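Local structure of protein translation factor SUI1 homolog (Pyrococcus horikoshii, 5ZCY) at residues V36-E41 with Q75-D80; D49-A54 with G65-G70; K55-K60 with A87-S92; Q21-V26 with E93-V98. The protein probably acts as a translation initiation factor of the SUI1 (aIF1/eIF1) type and probably binds mRNA. One frame throughout, in Å; residues are numbered along the deposited sequence.

The four contacts tie one small alpha/beta domain together. Contacts 1, 2 and 3 lie mostly at the surface, whereas contact 4 is partly buried. Contacts 1, 2 and 4 all reach the mixed sheet, and the strands 36-41 and 24-30 of contacts 1 and 4 are neighbours in it; contacts 2 and 3 share helix 50-61. Their chemistry follows their place: contact 1 turns on a threonine hydroxyl bonded to loop backbone, contact 2 is small apolar groups between helix and edge strand, contact 3 is leucine packing edged by a salt bridge, and contact 4 is parallel strand pairing. Ile40 meets Leu57 between contacts 1 and 3, and Phe91 meets Ile24 between contacts 3 and 4.

Contact 1: residues V36-E41 with Q75-D80; sequences VKTIIE and QGDHRD
The hydroxyl of Thr38, a buried residue on strand 36-41, is the hub of this contact and is held by two bonds to the loop 75-80. OG1 donates to Gly76 O at 2.7 Å, in the carbonyl plane and on a lone pair. It also accepts from His78 N at 2.9 Å, with the N-H well aimed (160°). With OG1 anti to its own carbonyl carbon (chi1 -59°), the hydroxyl faces the loop while CG2 turns aside to pack on Val26 of the next strand. Two residues earlier on each side, Gly76 N donates to Val36 O at 2.9 Å, just past the end of strand 71-75. Beside it, Val36 CG2 lies along Asp77 CB at 3.9 Å, the two side chains pointing the same way.

A second shell fixes the loop that Thr38 binds. The imidazole of His78 folds back so that NE2 donates to Gln75 O at 2.7 Å, the oxygen lying in the ring plane. Gly76 has a positive phi (94°), and a CB there would clash with NE2 and press on the preceding carbonyl. Arg79 grips the Asp77 carboxylate side-on, NE on OD1 and NH2 on OD2 at 2.8 Å. Arg79 NH1 is engaged further by the terminal carboxylate of Glu99, so the loop is linked to the end of the chain. On the way from strand 71-75 to helix 82-88 the loop contains an Asx turn, Asp77 OD1 accepting from Arg79 N.

Contact 2: residues D49-A54 with G65-G70; sequences DLEEIA and GTAKNG
Helix 50-61 packs against edge strand 65-68 of the mixed beta-sheet here, the two short axes running nearly antiparallel (166°) and 7.2 Å apart at their closest. So near an approach is consistent with the small side chains that meet here, Ala67 on the strand and Ala54 on the helix. Leu50, in the first turn, carries the contact at the other end. Its CB meets Ala67 CB at 3.8 Å. From there CG lies anti to the carbonyl carbon (chi1 -58°), which carries the branch along the strand toward the turn that follows it. At the tip CD1 rests on the backbone of Gly70, 3.6 Å from its C atom. Other faces of Leu50 are covered by Ile43, Glu45 and Ile72, so the residue also joins the helix to the next strand.

Ala67 CB is pressed against the helix backbone, 3.7 Å from Leu50 O. One turn further on, Ala54 CB sits 4.1 Å from Thr66 O and reaches Ile72 as well. The helix start is marked by Asp49 at the N-cap, whose OD1 takes a weak capping bond from Glu52 N. At the solvent side Glu51 reaches out past the Ala67 methyl, its CG near Ala67 CB. A water molecule bridges the two elements, donating to Glu51 OE2 and, at 2.9 Å, to Ala67 O.

Contact 3: residues K55-K60 with A87-S92; sequences KKLKAK and AELGFS. With NO3 (nitrate ion), chain B.
Lys60 and Glu88 slide past each other in opposite directions, so that the ammonium of one comes alongside the stem of the other. Lys60 NZ reaches OE1 of Glu88 at 2.8 Å in a salt bridge, approaching from above the carboxylate plane (32° out of it), and lies 3.4 Å from Glu88 CB. The same NZ is 4.0 Å from Leu89 CG, which puts the charge at the margin of an apolar patch. An alanine here, lacking the ammonium and its salt bridge, would probably leave the Glu88 carboxylate less fixed and part of Leu89 less covered.

Leu89 points at helix 50-61. Its CD1 faces Leu57 CD2 at 4.2 Å, and its CD2 meets Lys56 CD at 3.8 Å, the two side chains crossing obliquely. Lys56 is extended past Leu89, and its NZ bonds to O1 of a nitrate ion, probably from the crystallisation liquor, at 3.0 Å, with a weaker bond to O3. Leu89 touches Ile53 and Leu57 touches Leu85, so the leucines join the two helices. Helix 82-88 ends just here in a Schellman motif, Gly90 taking the positive phi of its C-prime residue.

Contact 4: residues Q21-V26 with E93-V98; sequences QQRIKV and EELIEV
Strand 24-26 runs parallel to strand 96-98, their short axes inclined by 19° and Ile24 CA 4.7 Å from Ile96 CA, with Lys25 and Val26 opposite Glu97 and Val98. Three backbone bonds join them: Ile24 N to Leu95 O, Glu97 N to Ile24 O at 2.8 Å and almost along the C=O axis, and Val26 N to Glu97 O. On one face Ile24, Val26, Ile96 and Val98 form an apolar layer. Val26 CG2 meets Ile96 CG2 at 4.0 Å, the two side chains pointing the same way, and Ile24 CB stands 4.2 Å from Ile96 CG1. Leu86 of helix 82-88 covers Ile96, and Phe91 covers Ile24.

This is the parallel edge of the mixed sheet: 24-30 is followed across it by 96-98, the last strand of the chain.

The opposite face carries Lys25 and Glu97. Lys25 bends at chi2 (-60°) and folds back over its own backbone, so that NZ is held twice, by Gln22 O at 2.8 Å on a lone pair and by Glu97 OE1 at 2.6 Å on the anti lone pair. A leucine here, without the ammonium that ties Gln22 O to Glu97, would probably leave the inverse gamma turn centred on Gln22 less firmly held. Gln22 crosses Glu97 at about a right angle, OE1 lying 3.8 Å from Glu97 CB. Before the strand, Arg23 runs alongside Leu95: its CG rests near CD2, and NH1 brings the guanidinium edge to 3.7 Å from Leu95 CD1.

Contact 1: residues V36-E41 with Q75-D80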
loop_
_atom_site.group_PDB
_atom_site.type_symbol
_atom_site.label_atom_id
_atom_site.label_comp_id
_atom_site.label_asym_id
_atom_site.label_seq_id
_atom_site.Cartn_x
_atom_site.Cartn_y
_atom_site.Cartn_z
ATOM N N VAL A 36 -13.243 6.605 -1.204
ATOM C CA VAL A 36 -12.358 6.017 -0.209
ATOM C C VAL A 36 -10.929 6.047 -0.698
ATOM O O VAL A 36 -10.690 6.256 -1.888
ATOM C CB VAL A 36 -12.737 4.651 0.303
ATOM C CG1 VAL A 36 -14.195 4.652 0.886
ATOM C CG2 VAL A 36 -12.637 3.623 -0.744
ATOM N N LYS A 37 -10.018 5.790 0.208
ATOM C CA LYS A 37 -8.589 5.714 -0.080
ATOM C C LYS A 37 -8.025 4.460 0.568
ATOM O O LYS A 37 -8.456 4.043 1.638
ATOM C CB LYS A 37 -7.816 6.904 0.287
ATOM C CG LYS A 37 -7.928 7.327 1.674
ATOM C CD LYS A 37 -7.242 8.715 1.865
ATOM C CE LYS A 37 -7.128 9.136 3.290
ATOM N NZ LYS A 37 -6.494 10.526 3.305
ATOM N N THR A 38 -7.020 3.887 -0.077
ATOM C CA THR A 38 -6.298 2.717 0.412
ATOM C C THR A 38 -4.991 3.176 1.056
ATOM O O THR A 38 -4.239 3.933 0.390
ATOM C CB THR A 38 -5.996 1.760 -0.683
ATOM O OG1 THR A 38 -7.176 1.319 -1.314
ATOM C CG2 THR A 38 -5.213 0.509 -0.265
ATOM N N ILE A 39 -4.738 2.764 2.293
ATOM C CA ILE A 39 -3.548 3.109 3.009
ATOM C C ILE A 39 -2.704 1.871 3.100
ATOM O O ILE A 39 -3.166 0.778 3.404
ATOM C CB ILE A 39 -3.855 3.576 4.460
ATOM C CG1 ILE A 39 -4.965 4.632 4.492
ATOM C CG2 ILE A 39 -2.601 3.952 5.211
ATOM C CD1 ILE A 39 -4.625 5.849 3.695
ATOM N N ILE A 40 -1.402 2.070 2.756
ATOM C CA ILE A 40 -0.379 0.955 2.963
ATOM C C ILE A 40 0.626 1.490 4.016
ATOM O O ILE A 40 1.315 2.522 3.772
ATOM C CB ILE A 40 0.360 0.631 1.646
ATOM C CG1 ILE A 40 -0.639 0.249 0.578
ATOM C CG2 ILE A 40 1.360 -0.459 1.896
ATOM C CD1 ILE A 40 -0.050 0.451 -0.813
ATOM N N GLU A 41 0.640 0.788 5.116
ATOM C CA GLU A 41 1.502 1.177 6.263
ATOM C C GLU A 41 2.369 0.030 6.608
ATOM O O GLU A 41 2.095 -1.129 6.391
ATOM C CB GLU A 41 0.580 1.514 7.485
ATOM C CG GLU A 41 1.022 2.242 8.701
ATOM C CD GLU A 41 -0.300 2.422 9.504
ATOM O OE1 GLU A 41 -0.888 3.449 9.389
ATOM O OE2 GLU A 41 -0.805 1.415 10.105
ATOM N N GLN A 75 -5.852 6.653 -4.147
ATOM C CA GLN A 75 -7.266 6.951 -4.403
ATOM C C GLN A 75 -8.022 5.671 -4.770
ATOM O O GLN A 75 -7.561 4.948 -5.659
ATOM C CB GLN A 75 -7.322 7.862 -5.636
ATOM C CG GLN A 75 -8.653 8.074 -6.283
ATOM C CD GLN A 75 -8.595 8.798 -7.591
ATOM O OE1 GLN A 75 -7.645 8.753 -8.431
ATOM N NE2 GLN A 75 -9.689 9.461 -7.855
ATOM N N GLY A 76 -9.087 5.397 -4.083
ATOM C CA GLY A 76 -9.917 4.226 -4.284
ATOM C C GLY A 76 -9.589 3.077 -3.424
ATOM O O GLY A 76 -8.600 3.170 -2.694
ATOM N N ASP A 77 -10.365 2.021 -3.462
ATOM C CA ASP A 77 -10.173 0.797 -2.688
ATOM C C ASP A 77 -9.502 -0.221 -3.599
ATOM O O ASP A 77 -10.108 -0.689 -4.608
ATOM C CB ASP A 77 -11.527 0.228 -2.221
ATOM C CG ASP A 77 -11.427 -0.967 -1.369
ATOM O OD1 ASP A 77 -10.401 -1.702 -1.386
ATOM O OD2 ASP A 77 -12.433 -1.222 -0.629
ATOM N N HIS A 78 -8.187 -0.498 -3.318
ATOM C CA HIS A 78 -7.390 -1.435 -4.147
ATOM C C HIS A 78 -7.021 -2.629 -3.432
ATOM O O HIS A 78 -6.035 -3.318 -3.762
ATOM C CB HIS A 78 -6.186 -0.637 -4.776
ATOM C CG HIS A 78 -6.630 0.501 -5.606
ATOM N ND1 HIS A 78 -7.332 0.292 -6.734
ATOM C CD2 HIS A 78 -6.680 1.864 -5.363
ATOM C CE1 HIS A 78 -7.729 1.462 -7.231
ATOM N NE2 HIS A 78 -7.322 2.410 -6.425
ATOM N N ARG A 79 -7.751 -3.003 -2.355
ATOM C CA ARG A 79 -7.497 -4.207 -1.622
ATOM C C ARG A 79 -7.608 -5.432 -2.494
ATOM O O ARG A 79 -6.960 -6.437 -2.162
ATOM C CB ARG A 79 -8.408 -4.303 -0.400
ATOM C CG ARG A 79 -8.148 -3.213 0.635
ATOM C CD ARG A 79 -9.092 -3.345 1.788
ATOM N NE ARG A 79 -10.443 -2.978 1.376
ATOM C CZ ARG A 79 -11.496 -3.189 2.130
ATOM N NH1 ARG A 79 -11.392 -3.721 3.291
ATOM N NH2 ARG A 79 -12.690 -2.852 1.649
ATOM N N ASP A 80 -8.389 -5.385 -3.558
ATOM C CA ASP A 80 -8.563 -6.582 -4.401
ATOM C C ASP A 80 -7.248 -6.962 -5.098
ATOM O O ASP A 80 -7.100 -8.172 -5.387
ATOM C CB ASP A 80 -9.622 -6.305 -5.444
ATOM C CG ASP A 80 -9.498 -5.006 -6.142
ATOM O OD1 ASP A 80 -8.626 -4.157 -5.932
ATOM O OD2 ASP A 80 -10.216 -4.804 -7.146
#

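Contact 2: residues D49-A54 with G65-G70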
loop_
_atom_site.group_PDB
_atom_site.type_symbol
_atom_site.label_atom_id
_atom_site.label_comp_id
_atom_site.label_asym_id
_atom_site.label_seq_id
_atom_site.Cartn_x
_atom_site.Cartn_y
_atom_site.Cartn_z
ATOM N N ASP A 49 12.094 3.680 -0.741
ATOM C CA ASP A 49 11.591 5.023 -1.146
ATOM C C ASP A 49 10.075 4.895 -1.351
ATOM O O ASP A 49 9.610 4.396 -2.454
ATOM C CB ASP A 49 12.253 5.422 -2.451
ATOM C CG ASP A 49 11.831 6.725 -2.955
ATOM O OD1 ASP A 49 10.909 7.363 -2.419
ATOM O OD2 ASP A 49 12.439 7.173 -3.939
ATOM N N LEU A 50 9.294 5.317 -0.350
ATOM C CA LEU A 50 7.865 5.181 -0.499
ATOM C C LEU A 50 7.302 6.011 -1.625
ATOM O O LEU A 50 6.248 5.636 -2.155
ATOM C CB LEU A 50 7.123 5.568 0.762
ATOM C CG LEU A 50 7.502 4.786 1.986
ATOM C CD1 LEU A 50 6.546 5.178 3.109
ATOM C CD2 LEU A 50 7.547 3.295 1.756
ATOM N N GLU A 51 7.922 7.160 -1.966
ATOM C CA GLU A 51 7.450 7.958 -3.118
ATOM C C GLU A 51 7.511 7.176 -4.378
ATOM O O GLU A 51 6.629 7.201 -5.231
ATOM C CB GLU A 51 8.265 9.262 -3.279
ATOM C CG GLU A 51 8.088 10.279 -2.189
ATOM C CD GLU A 51 8.975 11.563 -2.347
ATOM O OE1 GLU A 51 10.079 11.497 -2.873
ATOM O OE2 GLU A 51 8.540 12.646 -1.955
ATOM N N GLU A 52 8.615 6.436 -4.540
ATOM C CA GLU A 52 8.771 5.655 -5.704
ATOM C C GLU A 52 7.780 4.494 -5.855
ATOM O O GLU A 52 7.266 4.208 -6.919
ATOM C CB GLU A 52 10.291 5.166 -5.775
ATOM C CG GLU A 52 10.639 4.326 -6.856
ATOM C CD GLU A 52 12.123 3.792 -6.890
ATOM O OE1 GLU A 52 12.847 3.631 -5.825
ATOM O OE2 GLU A 52 12.308 3.370 -8.037
ATOM N N ILE A 53 7.618 3.838 -4.724
ATOM C CA ILE A 53 6.622 2.732 -4.672
ATOM C C ILE A 53 5.238 3.285 -4.921
ATOM O O ILE A 53 4.521 2.655 -5.726
ATOM C CB ILE A 53 6.698 1.979 -3.303
ATOM C CG1 ILE A 53 8.094 1.329 -3.197
ATOM C CG2 ILE A 53 5.566 0.960 -3.198
ATOM C CD1 ILE A 53 8.434 0.790 -1.852
ATOM N N ALA A 54 4.910 4.428 -4.359
ATOM C CA ALA A 54 3.615 5.051 -4.662
ATOM C C ALA A 54 3.459 5.340 -6.117
ATOM O O ALA A 54 2.384 5.055 -6.671
ATOM C CB ALA A 54 3.382 6.248 -3.824
ATOM N N GLY A 65 -2.608 9.377 -5.726
ATOM C CA GLY A 65 -2.052 8.916 -4.431
ATOM C C GLY A 65 -0.830 9.716 -4.076
ATOM O O GLY A 65 -0.377 10.557 -4.884
ATOM N N THR A 66 -0.278 9.352 -2.949
ATOM C CA THR A 66 0.853 10.092 -2.375
ATOM C C THR A 66 1.576 9.169 -1.410
ATOM O O THR A 66 1.077 8.155 -0.976
ATOM C CB THR A 66 0.333 11.344 -1.664
ATOM O OG1 THR A 66 1.436 12.271 -1.424
ATOM C CG2 THR A 66 -0.424 11.083 -0.408
ATOM N N ALA A 67 2.793 9.510 -1.059
ATOM C CA ALA A 67 3.464 9.025 0.088
ATOM C C ALA A 67 3.588 10.173 1.053
ATOM O O ALA A 67 4.106 11.261 0.711
ATOM C CB ALA A 67 4.859 8.480 -0.295
ATOM N N LYS A 68 3.156 9.928 2.279
ATOM C CA LYS A 68 3.335 10.922 3.336
ATOM C C LYS A 68 3.278 10.339 4.695
ATOM O O LYS A 68 2.544 9.382 4.905
ATOM C CB LYS A 68 2.484 12.123 3.155
ATOM C CG LYS A 68 1.033 11.869 3.080
ATOM C CD LYS A 68 0.248 13.134 3.542
ATOM C CE LYS A 68 -1.177 13.078 3.037
ATOM N NZ LYS A 68 -1.794 14.427 2.813
ATOM N N ASN A 69 4.104 10.881 5.619
ATOM C CA ASN A 69 4.067 10.445 6.999
ATOM C C ASN A 69 4.249 8.929 7.158
ATOM O O ASN A 69 3.640 8.320 8.035
ATOM C CB ASN A 69 2.795 10.943 7.698
ATOM C CG ASN A 69 2.664 12.474 7.669
ATOM O OD1 ASN A 69 3.656 13.169 7.724
ATOM N ND2 ASN A 69 1.438 12.981 7.562
ATOM N N GLY A 70 5.124 8.351 6.344
ATOM C CA GLY A 70 5.455 6.966 6.455
ATOM C C GLY A 70 4.454 5.949 5.897
ATOM O O GLY A 70 4.566 4.738 6.069
HETATM O O HOH W 1 5.377 13.023 -1.181
#

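Contact 3: residues K55-K60 with A87-S92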
loop_
_atom_site.group_PDB
_atom_site.type_symbol
_atom_site.label_atom_id
_atom_site.label_comp_id
_atom_site.label_asym_id
_atom_site.label_seq_id
_atom_site.Cartn_x
_atom_site.Cartn_y
_atom_site.Cartn_z
ATOM N N LYS A 55 4.497 5.895 -6.730
ATOM C CA LYS A 55 4.403 6.197 -8.182
ATOM C C LYS A 55 4.148 4.974 -8.986
ATOM O O LYS A 55 3.361 4.972 -9.948
ATOM C CB LYS A 55 5.684 6.989 -8.536
ATOM C CG LYS A 55 5.930 7.340 -9.986
ATOM C CD LYS A 55 7.397 7.820 -10.235
ATOM C CE LYS A 55 8.401 6.672 -10.065
ATOM N NZ LYS A 55 9.845 7.116 -10.079
ATOM N N LYS A 56 4.780 3.825 -8.705
ATOM C CA LYS A 56 4.645 2.616 -9.409
ATOM C C LYS A 56 3.193 2.097 -9.256
ATOM O O LYS A 56 2.598 1.607 -10.185
ATOM C CB LYS A 56 5.627 1.553 -9.003
ATOM C CG LYS A 56 7.059 1.906 -9.443
ATOM C CD LYS A 56 7.948 0.807 -9.066
ATOM C CE LYS A 56 9.438 1.180 -9.427
ATOM N NZ LYS A 56 10.190 -0.029 -9.036
ATOM N N LEU A 57 2.694 2.119 -8.027
ATOM C CA LEU A 57 1.342 1.571 -7.831
ATOM C C LEU A 57 0.356 2.495 -8.493
ATOM O O LEU A 57 -0.629 1.909 -9.069
ATOM C CB LEU A 57 1.114 1.555 -6.302
ATOM C CG LEU A 57 1.864 0.495 -5.550
ATOM C CD1 LEU A 57 1.662 0.725 -4.041
ATOM C CD2 LEU A 57 1.619 -0.940 -5.913
ATOM N N LYS A 58 0.506 3.787 -8.426
ATOM C CA LYS A 58 -0.369 4.845 -9.094
ATOM C C LYS A 58 -0.408 4.558 -10.598
ATOM O O LYS A 58 -1.476 4.647 -11.225
ATOM C CB LYS A 58 0.049 6.296 -8.836
ATOM C CG LYS A 58 -0.260 6.764 -7.394
ATOM C CD LYS A 58 0.494 8.011 -6.976
ATOM C CE LYS A 58 0.082 9.243 -7.788
ATOM N NZ LYS A 58 0.905 10.381 -7.312
ATOM N N ALA A 59 0.716 4.227 -11.167
ATOM C CA ALA A 59 0.767 3.970 -12.611
ATOM C C ALA A 59 0.096 2.687 -12.940
ATOM O O ALA A 59 -0.694 2.661 -13.930
ATOM C CB ALA A 59 2.230 3.988 -13.078
ATOM N N LYS A 60 0.262 1.609 -12.160
ATOM C CA LYS A 60 -0.330 0.363 -12.403
ATOM C C LYS A 60 -1.864 0.432 -12.319
ATOM O O LYS A 60 -2.558 -0.169 -13.123
ATOM C CB LYS A 60 0.155 -0.760 -11.480
ATOM C CG LYS A 60 1.622 -1.208 -11.640
ATOM C CD LYS A 60 2.109 -1.827 -10.324
ATOM C CE LYS A 60 3.292 -2.793 -10.429
ATOM N NZ LYS A 60 3.204 -3.727 -9.267
ATOM N N ALA A 87 3.563 -7.873 -4.532
ATOM C CA ALA A 87 4.446 -9.039 -4.923
ATOM C C ALA A 87 5.132 -8.780 -6.176
ATOM O O ALA A 87 6.351 -9.238 -6.266
ATOM C CB ALA A 87 3.575 -10.289 -5.019
ATOM N N GLU A 88 4.618 -8.015 -7.128
ATOM C CA GLU A 88 5.336 -7.624 -8.368
ATOM C C GLU A 88 6.539 -6.781 -7.977
ATOM O O GLU A 88 7.561 -6.699 -8.730
ATOM C CB GLU A 88 4.457 -6.885 -9.387
ATOM C CG GLU A 88 3.437 -7.778 -10.045
ATOM C CD GLU A 88 2.430 -6.997 -10.871
ATOM O OE1 GLU A 88 2.531 -5.771 -11.091
ATOM O OE2 GLU A 88 1.508 -7.683 -11.327
ATOM N N LEU A 89 6.459 -6.077 -6.847
ATOM C CA LEU A 89 7.555 -5.281 -6.324
ATOM C C LEU A 89 8.393 -6.029 -5.289
ATOM O O LEU A 89 9.108 -5.384 -4.535
ATOM C CB LEU A 89 7.006 -3.918 -5.740
ATOM C CG LEU A 89 6.199 -3.094 -6.766
ATOM C CD1 LEU A 89 5.760 -1.827 -6.047
ATOM C CD2 LEU A 89 6.978 -2.752 -8.042
ATOM N N GLY A 90 8.237 -7.339 -5.273
ATOM C CA GLY A 90 9.109 -8.165 -4.464
ATOM C C GLY A 90 8.773 -8.311 -3.055
ATOM O O GLY A 90 9.501 -8.942 -2.296
ATOM N N PHE A 91 7.644 -7.733 -2.569
ATOM C CA PHE A 91 7.267 -7.945 -1.165
ATOM C C PHE A 91 6.682 -9.333 -0.968
ATOM O O PHE A 91 5.875 -9.776 -1.731
ATOM C CB PHE A 91 6.280 -6.859 -0.705
ATOM C CG PHE A 91 6.940 -5.520 -0.657
ATOM C CD1 PHE A 91 7.670 -5.087 0.437
ATOM C CD2 PHE A 91 6.846 -4.592 -1.695
ATOM C CE1 PHE A 91 8.305 -3.863 0.464
ATOM C CE2 PHE A 91 7.502 -3.365 -1.672
ATOM C CZ PHE A 91 8.243 -2.990 -0.581
ATOM N N SER A 92 7.046 -9.964 0.160
ATOM C CA SER A 92 6.518 -11.251 0.547
ATOM C C SER A 92 4.979 -11.168 0.876
ATOM O O SER A 92 4.640 -10.416 1.735
ATOM C CB SER A 92 7.236 -11.700 1.793
ATOM O OG SER A 92 6.541 -12.815 2.346
HETATM N N NO3 B . 10.437 0.054 -5.542
HETATM O O1 NO3 B . 9.932 -0.754 -6.146
HETATM O O2 NO3 B . 11.017 -0.027 -4.258
HETATM O O3 NO3 B . 10.319 1.301 -6.059
#

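Contact 4: residues Q21-V26 with E93-V98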
loop_
_atom_site.group_PDB
_atom_site.type_symbol
_atom_site.label_atom_id
_atom_site.label_comp_id
_atom_site.label_asym_id
_atom_site.label_seq_id
_atom_site.Cartn_x
_atom_site.Cartn_y
_atom_site.Cartn_z
ATOM N N GLN A 21 5.724 -9.974 12.646
ATOM C CA GLN A 21 4.308 -9.730 12.509
ATOM C C GLN A 21 3.956 -9.446 11.038
ATOM O O GLN A 21 4.831 -9.240 10.187
ATOM C CB GLN A 21 3.873 -8.589 13.427
ATOM C CG GLN A 21 4.516 -7.227 13.206
ATOM C CD GLN A 21 4.276 -6.337 14.418
ATOM O OE1 GLN A 21 3.135 -5.931 14.686
ATOM N NE2 GLN A 21 5.335 -6.077 15.192
ATOM N N GLN A 22 2.657 -9.468 10.731
ATOM C CA GLN A 22 2.149 -9.065 9.419
ATOM C C GLN A 22 2.248 -7.548 9.292
ATOM O O GLN A 22 1.301 -6.769 9.510
ATOM C CB GLN A 22 0.697 -9.503 9.241
ATOM C CG GLN A 22 0.666 -10.881 8.657
ATOM C CD GLN A 22 -0.712 -11.212 8.232
ATOM O OE1 GLN A 22 -1.596 -11.226 9.082
ATOM N NE2 GLN A 22 -0.926 -11.445 6.921
ATOM N N ARG A 23 3.464 -7.153 9.062
ATOM C CA ARG A 23 3.904 -5.857 9.291
ATOM C C ARG A 23 3.365 -4.971 8.156
ATOM O O ARG A 23 3.292 -3.796 8.499
ATOM C CB ARG A 23 5.468 -5.766 9.420
ATOM C CG ARG A 23 6.301 -6.584 8.438
ATOM C CD ARG A 23 7.817 -6.355 8.501
ATOM N NE ARG A 23 8.180 -5.020 8.019
ATOM C CZ ARG A 23 8.047 -4.575 6.763
ATOM N NH1 ARG A 23 7.591 -5.342 5.791
ATOM N NH2 ARG A 23 8.412 -3.340 6.457
ATOM N N ILE A 24 3.108 -5.446 6.900
ATOM C CA ILE A 24 2.579 -4.462 5.908
ATOM C C ILE A 24 1.044 -4.495 6.015
ATOM O O ILE A 24 0.484 -5.486 5.665
ATOM C CB ILE A 24 3.051 -4.708 4.501
ATOM C CG1 ILE A 24 4.609 -4.571 4.499
ATOM C CG2 ILE A 24 2.458 -3.746 3.519
ATOM C CD1 ILE A 24 5.190 -5.133 3.244
ATOM N N LYS A 25 0.406 -3.445 6.500
ATOM C CA LYS A 25 -0.991 -3.356 6.675
ATOM C C LYS A 25 -1.596 -2.544 5.555
ATOM O O LYS A 25 -1.099 -1.484 5.257
ATOM C CB LYS A 25 -1.341 -2.678 7.977
ATOM C CG LYS A 25 -0.766 -3.254 9.236
ATOM C CD LYS A 25 -1.238 -4.634 9.363
ATOM C CE LYS A 25 -1.035 -5.151 10.803
ATOM N NZ LYS A 25 -1.110 -6.631 10.849
ATOM N N VAL A 26 -2.706 -3.011 5.035
ATOM C CA VAL A 26 -3.411 -2.331 3.964
ATOM C C VAL A 26 -4.842 -2.157 4.451
ATOM O O VAL A 26 -5.516 -3.167 4.749
ATOM C CB VAL A 26 -3.386 -3.039 2.640
ATOM C CG1 VAL A 26 -4.125 -2.238 1.549
ATOM C CG2 VAL A 26 -1.979 -3.387 2.205
ATOM N N GLU A 93 4.204 -11.987 0.268
ATOM C CA GLU A 93 2.706 -11.877 0.476
ATOM C C GLU A 93 2.367 -12.251 1.889
ATOM O O GLU A 93 1.426 -11.739 2.469
ATOM C CB GLU A 93 1.940 -12.721 -0.549
ATOM C CG GLU A 93 1.889 -12.153 -1.976
ATOM C CD GLU A 93 0.967 -12.943 -2.939
ATOM O OE1 GLU A 93 0.216 -13.827 -2.454
ATOM O OE2 GLU A 93 0.960 -12.680 -4.179
ATOM N N GLU A 94 3.178 -13.044 2.564
ATOM C CA GLU A 94 2.900 -13.334 3.981
ATOM C C GLU A 94 3.058 -12.214 4.962
ATOM O O GLU A 94 2.583 -12.230 6.097
ATOM C CB GLU A 94 3.785 -14.524 4.452
ATOM C CG GLU A 94 3.172 -15.871 4.169
ATOM C CD GLU A 94 4.103 -16.970 4.643
ATOM O OE1 GLU A 94 4.030 -17.353 5.849
ATOM O OE2 GLU A 94 4.869 -17.490 3.795
ATOM N N LEU A 95 3.745 -11.125 4.574
ATOM C CA LEU A 95 3.889 -10.007 5.422
ATOM C C LEU A 95 2.717 -9.009 5.250
ATOM O O LEU A 95 2.654 -8.122 6.053
ATOM C CB LEU A 95 5.116 -9.214 5.080
ATOM C CG LEU A 95 6.466 -9.874 5.315
ATOM C CD1 LEU A 95 7.488 -8.896 4.709
ATOM C CD2 LEU A 95 6.695 -10.105 6.797
ATOM N N ILE A 96 1.871 -9.277 4.250
ATOM C CA ILE A 96 0.808 -8.284 3.894
ATOM C C ILE A 96 -0.523 -8.651 4.509
ATOM O O ILE A 96 -0.987 -9.772 4.219
ATOM C CB ILE A 96 0.684 -8.178 2.411
ATOM C CG1 ILE A 96 2.027 -7.727 1.730
ATOM C CG2 ILE A 96 -0.334 -7.048 2.051
ATOM C CD1 ILE A 96 2.062 -7.923 0.275
ATOM N N GLU A 97 -1.040 -7.826 5.372
ATOM C CA GLU A 97 -2.392 -8.036 5.992
ATOM C C GLU A 97 -3.325 -7.043 5.296
ATOM O O GLU A 97 -3.178 -5.836 5.528
ATOM C CB GLU A 97 -2.449 -7.874 7.492
ATOM C CG GLU A 97 -3.971 -8.127 7.936
ATOM C CD GLU A 97 -4.318 -7.927 9.415
ATOM O OE1 GLU A 97 -3.601 -7.160 10.131
ATOM O OE2 GLU A 97 -5.464 -8.422 9.822
ATOM N N VAL A 98 -4.309 -7.551 4.593
ATOM C CA VAL A 98 -5.356 -6.674 3.998
ATOM C C VAL A 98 -6.520 -6.651 4.999
ATOM O O VAL A 98 -7.116 -7.669 5.281
ATOM C CB VAL A 98 -5.742 -7.160 2.641
ATOM C CG1 VAL A 98 -7.028 -6.483 2.139
ATOM C CG2 VAL A 98 -4.573 -7.070 1.679
#